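Local coordinates for LPG0439 HIT-related domain-containing protein (Legionella pneumophila subsp. pneumophila, PDB 5L0L) that is of unknown function but belongs to the HIT-like family, whose better-known members hydrolyse or transfer nucleotides, at residues L95-Q101 and H128-R134; S25-V31 and T206-H212. One frame throughout, in Å; residues are numbered along the deposited sequence.

Interaction 1: L95-Q101 and H128-R134. With SO4 (sulfate ion), chain C.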
loop_
_atom_site.group_PDB
_atom_site.type_symbol
_atom_site.label_atom_id
_atom_site.label_comp_id
_atom_site.label_asym_id
_atom_site.label_seq_id
_atom_site.Cartn_x
_atom_site.Cartn_y
_atom_site.Cartn_z
ATOM N N LEU A 95 6.003 0.759 -16.166
ATOM C CA LEU A 95 4.758 0.241 -15.581
ATOM C C LEU A 95 4.110 1.221 -14.623
ATOM O O LEU A 95 4.801 2.032 -13.976
ATOM C CB LEU A 95 5.068 -1.047 -14.829
ATOM C CG LEU A 95 5.658 -2.148 -15.734
ATOM C CD1 LEU A 95 6.244 -3.278 -14.921
ATOM C CD2 LEU A 95 4.577 -2.647 -16.673
ATOM N N ILE A 96 2.791 1.100 -14.480
ATOM C CA ILE A 96 2.058 1.792 -13.414
ATOM C C ILE A 96 2.330 0.988 -12.140
ATOM O O ILE A 96 2.193 -0.226 -12.155
ATOM C CB ILE A 96 0.549 1.752 -13.688
ATOM C CG1 ILE A 96 0.208 2.622 -14.879
ATOM C CG2 ILE A 96 -0.242 2.153 -12.428
ATOM C CD1 ILE A 96 -1.189 2.329 -15.423
ATOM N N VAL A 97 2.690 1.621 -11.044
ATOM C CA VAL A 97 2.977 0.837 -9.837
ATOM C C VAL A 97 1.729 0.783 -8.968
ATOM O O VAL A 97 1.002 1.779 -8.851
ATOM C CB VAL A 97 4.193 1.372 -9.053
ATOM C CG1 VAL A 97 3.868 2.621 -8.324
ATOM C CG2 VAL A 97 4.692 0.325 -8.070
ATOM N N GLN A 98 1.472 -0.382 -8.395
ATOM C CA GLN A 98 0.445 -0.573 -7.371
ATOM C C GLN A 98 1.047 -1.364 -6.225
ATOM O O GLN A 98 1.996 -2.158 -6.411
ATOM C CB GLN A 98 -0.783 -1.300 -7.931
ATOM C CG GLN A 98 -1.467 -0.486 -9.027
ATOM C CD GLN A 98 -2.778 -1.082 -9.508
ATOM O OE1 GLN A 98 -2.995 -2.301 -9.472
ATOM N NE2 GLN A 98 -3.662 -0.212 -9.969
ATOM N N PHE A 99 0.536 -1.154 -5.016
ATOM C CA PHE A 99 0.972 -1.944 -3.878
ATOM C C PHE A 99 -0.100 -2.050 -2.798
ATOM O O PHE A 99 -0.984 -1.170 -2.709
ATOM C CB PHE A 99 2.330 -1.439 -3.273
ATOM C CG PHE A 99 2.350 0.003 -2.835
ATOM C CD1 PHE A 99 1.920 0.374 -1.564
ATOM C CD2 PHE A 99 2.839 0.988 -3.674
ATOM C CE1 PHE A 99 1.951 1.689 -1.163
ATOM C CE2 PHE A 99 2.879 2.316 -3.276
ATOM C CZ PHE A 99 2.424 2.660 -2.025
ATOM N N SER A 100 -0.013 -3.112 -1.996
ATOM C CA SER A 100 -0.968 -3.342 -0.904
ATOM C C SER A 100 -0.278 -4.009 0.276
ATOM O O SER A 100 0.468 -4.993 0.093
ATOM C CB SER A 100 -2.125 -4.258 -1.326
ATOM O OG SER A 100 -2.957 -3.754 -2.359
ATOM N N GLN A 101 -0.540 -3.493 1.482
ATOM C CA GLN A 101 -0.254 -4.206 2.733
ATOM C C GLN A 101 -1.567 -4.785 3.251
ATOM O O GLN A 101 -2.535 -4.044 3.545
ATOM C CB GLN A 101 0.342 -3.269 3.767
ATOM C CG GLN A 101 0.563 -3.944 5.137
ATOM C CD GLN A 101 1.353 -3.090 6.095
ATOM O OE1 GLN A 101 0.875 -2.809 7.230
ATOM N NE2 GLN A 101 2.423 -2.569 5.654
ATOM N N HIS A 128 4.793 -7.119 5.989
ATOM C CA HIS A 128 5.148 -7.287 4.568
ATOM C C HIS A 128 4.111 -6.656 3.695
ATOM O O HIS A 128 2.964 -6.493 4.116
ATOM C CB HIS A 128 5.349 -8.776 4.198
ATOM C CG HIS A 128 4.079 -9.571 4.097
ATOM N ND1 HIS A 128 3.279 -9.855 5.188
ATOM C CD2 HIS A 128 3.443 -10.097 3.022
ATOM C CE1 HIS A 128 2.238 -10.572 4.797
ATOM N NE2 HIS A 128 2.311 -10.727 3.481
ATOM N N LEU A 129 4.497 -6.315 2.466
ATOM C CA LEU A 129 3.547 -5.824 1.503
ATOM C C LEU A 129 3.882 -6.343 0.113
ATOM O O LEU A 129 4.968 -6.868 -0.122
ATOM C CB LEU A 129 3.425 -4.307 1.519
ATOM C CG LEU A 129 4.592 -3.393 1.169
ATOM C CD1 LEU A 129 4.845 -3.316 -0.328
ATOM C CD2 LEU A 129 4.322 -1.995 1.712
ATOM N N HIS A 130 2.905 -6.198 -0.766
ATOM C CA HIS A 130 2.956 -6.699 -2.148
ATOM C C HIS A 130 3.035 -5.497 -3.059
ATOM O O HIS A 130 2.384 -4.494 -2.815
ATOM C CB HIS A 130 1.671 -7.454 -2.485
ATOM C CG HIS A 130 1.398 -8.585 -1.566
ATOM N ND1 HIS A 130 1.994 -9.811 -1.723
ATOM C CD2 HIS A 130 0.664 -8.653 -0.428
ATOM C CE1 HIS A 130 1.629 -10.598 -0.718
ATOM N NE2 HIS A 130 0.784 -9.931 0.052
HETATM N N MSE A 131 3.792 -5.622 -4.139
HETATM C CA MSE A 131 3.896 -4.553 -5.144
HETATM C C MSE A 131 3.935 -5.213 -6.523
HETATM O O MSE A 131 4.439 -6.351 -6.672
HETATM C CB MSE A 131 5.142 -3.703 -4.875
HETATM C CG MSE A 131 5.277 -2.579 -5.865
HETATM SE SE MSE A 131 6.821 -1.398 -5.474
HETATM C CE MSE A 131 6.238 -0.735 -3.732
ATOM N N TRP A 132 3.349 -4.551 -7.515
ATOM C CA TRP A 132 3.292 -5.105 -8.871
ATOM C C TRP A 132 3.087 -3.976 -9.853
ATOM O O TRP A 132 2.896 -2.802 -9.446
ATOM C CB TRP A 132 2.161 -6.156 -8.982
ATOM C CG TRP A 132 0.819 -5.564 -8.697
ATOM C CD1 TRP A 132 -0.091 -5.117 -9.611
ATOM C CD2 TRP A 132 0.230 -5.332 -7.403
ATOM N NE1 TRP A 132 -1.191 -4.587 -8.970
ATOM C CE2 TRP A 132 -1.027 -4.718 -7.621
ATOM C CE3 TRP A 132 0.640 -5.575 -6.082
ATOM C CZ2 TRP A 132 -1.887 -4.361 -6.579
ATOM C CZ3 TRP A 132 -0.187 -5.168 -5.050
ATOM C CH2 TRP A 132 -1.430 -4.564 -5.296
ATOM N N GLY A 133 3.176 -4.310 -11.127
ATOM C CA GLY A 133 3.028 -3.318 -12.216
ATOM C C GLY A 133 1.773 -3.577 -13.037
ATOM O O GLY A 133 1.327 -4.744 -13.178
ATOM N N ARG A 134 1.216 -2.493 -13.586
ATOM C CA ARG A 134 0.103 -2.526 -14.513
ATOM C C ARG A 134 0.493 -1.937 -15.872
ATOM O O ARG A 134 1.280 -0.986 -15.983
ATOM C CB ARG A 134 -1.136 -1.787 -13.948
ATOM C CG ARG A 134 -1.565 -2.234 -12.549
ATOM C CD ARG A 134 -2.004 -3.708 -12.514
ATOM N NE ARG A 134 -3.171 -3.961 -13.351
ATOM C CZ ARG A 134 -4.432 -3.689 -12.989
ATOM N NH1 ARG A 134 -5.396 -3.934 -13.841
ATOM N NH2 ARG A 134 -4.742 -3.188 -11.782
HETATM S S SO4 C . -1.133 -11.656 2.332
HETATM O O1 SO4 C . 0.214 -12.296 2.317
HETATM O O2 SO4 C . -1.793 -12.348 3.433
HETATM O O3 SO4 C . -0.755 -10.260 2.517
HETATM O O4 SO4 C . -1.539 -12.102 0.992
#
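Leu95 begins the contact by laying CB 4.0 Å from Gly133 CA; a CB on Gly133 would fall 2.7 Å from Leu95 CD1, so the glycine accommodates the leucine. Ile96 then opens the antiparallel pairing (axes 4.6 Å apart, 161°) with two backbone bonds, Ile96 N to Arg134 O at 3.0 Å and Arg134 N to Ile96 O at 2.9 Å. Val97, on the opposite face of the sheet, packs CG2 3.7 Å from CG of selenomethionine Met131. Gln98 repeats the backbone pairing with Trp132, and its OE1 accepts from both Trp132 NE1 and Arg134 NH2, each at 3.0 Å, while its NE2 turns to Leu102 of the second subunit; Arg134 NH1 bonds Leu154 O and Pro150 O.

His128, His130 and Trp132 match the spacing of the histidine triad (HIT) motif, with Trp132 where the third histidine would stand. A sulfate, probably from the crystallisation liquor, accepts from His128 NE2 (to O1) and His130 NE2 (to O3), each at 2.9 Å, and from Gly103 N and Asn105 N, consistent with the phosphate site of HIT relatives; His128 ND1 bonds Met126 O.

Phe99 sets CD2 3.8 Å from Met131 CE, and Met131 also meets helix 73-92. Ser100 exchanges 2.9 Å bonds with His130 (Ser100 N to His130 O, His130 N to Ser100 O); its OG bonds Ser100 of the second subunit, where the sheet continues. Gln101 CB lies 4.0 Å from Leu129 CB.

Interaction 2: S25-V31 and T206-H212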
loop_
_atom_site.group_PDB
_atom_site.type_symbol
_atom_site.label_atom_id
_atom_site.label_comp_id
_atom_site.label_asym_id
_atom_site.label_seq_id
_atom_site.Cartn_x
_atom_site.Cartn_y
_atom_site.Cartn_z
ATOM N N SER A 25 14.970 -14.292 -4.608
ATOM C CA SER A 25 15.426 -13.095 -3.920
ATOM C C SER A 25 16.130 -12.090 -4.862
ATOM O O SER A 25 17.044 -12.456 -5.629
ATOM C CB SER A 25 16.317 -13.486 -2.728
ATOM O OG SER A 25 16.720 -12.310 -2.051
ATOM N N ILE A 26 15.715 -10.834 -4.764
ATOM C CA ILE A 26 16.310 -9.719 -5.470
ATOM C C ILE A 26 17.375 -9.046 -4.597
ATOM O O ILE A 26 18.492 -8.814 -5.065
ATOM C CB ILE A 26 15.256 -8.686 -5.899
ATOM C CG1 ILE A 26 14.259 -9.335 -6.878
ATOM C CG2 ILE A 26 15.898 -7.416 -6.482
ATOM C CD1 ILE A 26 12.933 -8.592 -7.009
ATOM N N ALA A 27 17.017 -8.706 -3.365
ATOM C CA ALA A 27 17.927 -7.902 -2.501
ATOM C C ALA A 27 17.541 -7.935 -1.052
ATOM O O ALA A 27 16.406 -8.268 -0.704
ATOM C CB ALA A 27 17.988 -6.443 -2.976
ATOM N N VAL A 28 18.505 -7.553 -0.200
ATOM C CA VAL A 28 18.233 -7.174 1.164
ATOM C C VAL A 28 18.551 -5.681 1.303
ATOM O O VAL A 28 19.569 -5.188 0.793
ATOM C CB VAL A 28 19.023 -8.036 2.177
ATOM C CG1 VAL A 28 18.882 -7.508 3.591
ATOM C CG2 VAL A 28 18.548 -9.492 2.127
ATOM N N ILE A 29 17.671 -4.970 1.997
ATOM C CA ILE A 29 17.743 -3.517 2.146
ATOM C C ILE A 29 17.649 -3.189 3.637
ATOM O O ILE A 29 16.720 -3.645 4.308
ATOM C CB ILE A 29 16.653 -2.818 1.325
ATOM C CG1 ILE A 29 16.730 -3.372 -0.123
ATOM C CG2 ILE A 29 16.781 -1.293 1.459
ATOM C CD1 ILE A 29 15.901 -2.746 -1.223
ATOM N N THR A 30 18.634 -2.422 4.132
ATOM C CA THR A 30 18.707 -2.037 5.547
ATOM C C THR A 30 18.391 -0.556 5.667
ATOM O O THR A 30 18.931 0.258 4.912
ATOM C CB THR A 30 20.078 -2.332 6.154
ATOM O OG1 THR A 30 20.306 -3.741 6.110
ATOM C CG2 THR A 30 20.133 -1.872 7.631
ATOM N N VAL A 31 17.488 -0.232 6.590
ATOM C CA VAL A 31 16.990 1.114 6.789
ATOM C C VAL A 31 17.578 1.675 8.105
ATOM O O VAL A 31 17.441 1.037 9.155
ATOM C CB VAL A 31 15.457 1.146 6.901
ATOM C CG1 VAL A 31 14.958 2.565 7.147
ATOM C CG2 VAL A 31 14.833 0.605 5.620
ATOM N N THR A 206 20.405 6.547 4.130
ATOM C CA THR A 206 19.428 5.911 5.018
ATOM C C THR A 206 19.026 4.514 4.551
ATOM O O THR A 206 18.618 3.702 5.364
ATOM C CB THR A 206 18.159 6.763 5.222
ATOM O OG1 THR A 206 17.456 6.948 3.983
ATOM C CG2 THR A 206 18.518 8.132 5.824
ATOM N N LEU A 207 19.155 4.241 3.251
ATOM C CA LEU A 207 18.931 2.891 2.712
ATOM C C LEU A 207 20.224 2.312 2.161
ATOM O O LEU A 207 20.854 2.951 1.331
ATOM C CB LEU A 207 17.911 2.931 1.576
ATOM C CG LEU A 207 16.511 3.438 1.900
ATOM C CD1 LEU A 207 15.546 3.204 0.756
ATOM C CD2 LEU A 207 16.015 2.715 3.129
ATOM N N LYS A 208 20.594 1.124 2.617
ATOM C CA LYS A 208 21.706 0.360 2.045
ATOM C C LYS A 208 21.152 -0.904 1.395
ATOM O O LYS A 208 20.485 -1.716 2.046
ATOM C CB LYS A 208 22.731 0.017 3.114
ATOM C CG LYS A 208 23.542 1.261 3.491
ATOM C CD LYS A 208 24.360 1.115 4.773
ATOM C CE LYS A 208 25.080 2.426 5.087
ATOM N NZ LYS A 208 25.420 2.575 6.535
ATOM N N VAL A 209 21.459 -1.055 0.118
ATOM C CA VAL A 209 20.938 -2.124 -0.705
ATOM C C VAL A 209 22.065 -3.116 -1.001
ATOM O O VAL A 209 23.134 -2.699 -1.448
ATOM C CB VAL A 209 20.444 -1.537 -2.040
ATOM C CG1 VAL A 209 19.948 -2.637 -2.961
ATOM C CG2 VAL A 209 19.384 -0.476 -1.807
ATOM N N THR A 210 21.827 -4.402 -0.740
ATOM C CA THR A 210 22.712 -5.478 -1.155
ATOM C C THR A 210 21.943 -6.449 -2.085
ATOM O O THR A 210 21.051 -7.187 -1.631
ATOM C CB THR A 210 23.250 -6.258 0.064
ATOM O OG1 THR A 210 23.894 -5.344 0.953
ATOM C CG2 THR A 210 24.272 -7.320 -0.357
ATOM N N ILE A 211 22.327 -6.476 -3.357
ATOM C CA ILE A 211 21.723 -7.375 -4.344
ATOM C C ILE A 211 22.079 -8.805 -3.966
ATOM O O ILE A 211 23.215 -9.071 -3.593
ATOM C CB ILE A 211 22.256 -7.119 -5.761
ATOM C CG1 ILE A 211 21.937 -5.703 -6.239
ATOM C CG2 ILE A 211 21.736 -8.176 -6.746
ATOM C CD1 ILE A 211 20.484 -5.344 -6.359
ATOM N N HIS A 212 21.123 -9.716 -4.047
ATOM C CA HIS A 212 21.348 -11.126 -3.752
ATOM C C HIS A 212 22.069 -11.819 -4.917
ATOM O O HIS A 212 21.544 -11.861 -6.007
ATOM C CB HIS A 212 20.019 -11.838 -3.519
ATOM C CG HIS A 212 20.154 -13.303 -3.230
ATOM N ND1 HIS A 212 20.405 -13.785 -1.966
ATOM C CD2 HIS A 212 20.053 -14.391 -4.028
ATOM C CE1 HIS A 212 20.446 -15.106 -1.992
ATOM N NE2 HIS A 212 20.249 -15.498 -3.238
HETATM O O HOH W 1 21.383 -4.471 3.195
#
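Residues 207-211 form the edge strand of the antiparallel sheet and pair with strand 25-31, their short axes 4.7 Å apart at 164°. A classic beta bulge marks the inner strand: Ile26 and Ala27 both face Val39 on strand 35-41. Across the pair, five backbone bonds serve the inward-directed donors and acceptors. Lys208 N donates to Thr30 O at 3.0 Å and Lys208 O accepts from Thr30 N at 2.9 Å; Thr210 N reaches Val28 O at 2.8 Å and Val28 N reaches Thr210 O at 2.9 Å; His212 N closes the series on Ile26 O at 3.0 Å, and His212 O accepts from Lys187 NZ. Thr206 is hydrogen-bonded to Arg32 through the backbone, and its OG1 to Phe203 O. Ala27, Ile29 and Val31 share a face with Leu207, Val209 and Ile211, covered by helices 73-92 and 176-194. Thr30 OG1 is bonded to His36 ND1. At the far end, Ser25 CB sits over the His212 ring in a CH-pi contact, 4.1 Å from its centroid. On the face of Thr30 and Thr210 one water donates to Lys208 O at 3.1 Å, more weakly to Val28 O at 3.1 Å, and is hydrogen-bonded to Thr30 OG1 at 3.2 Å and weakly to Thr210 OG1 at 3.5 Å.

How the interactions relate
Both contacts belong to one six-stranded antiparallel sheet, at opposite ends of the order 96-101, 128-134, 51-58, 35-41, 25-31, 207-211. Their centres are about 18 Å apart and their nearest atoms about 9 Å, so they do not touch; strands 51-58 and 35-41 lie between. Helix 73-92 spans the gap, meeting Gln101 and Met131 of interaction 1 as well as Ile29, Val31 and Val209 of interaction 2. Along the chain interaction 1 is nested inside the loop that interaction 2 closes. The two edges differ in role: at interaction 1 the second subunit extends the sheet past strand 96-101, one strand away from the sulfate-binding histidines, whereas interaction 2 brings the C-terminal strand back against strand 25-31.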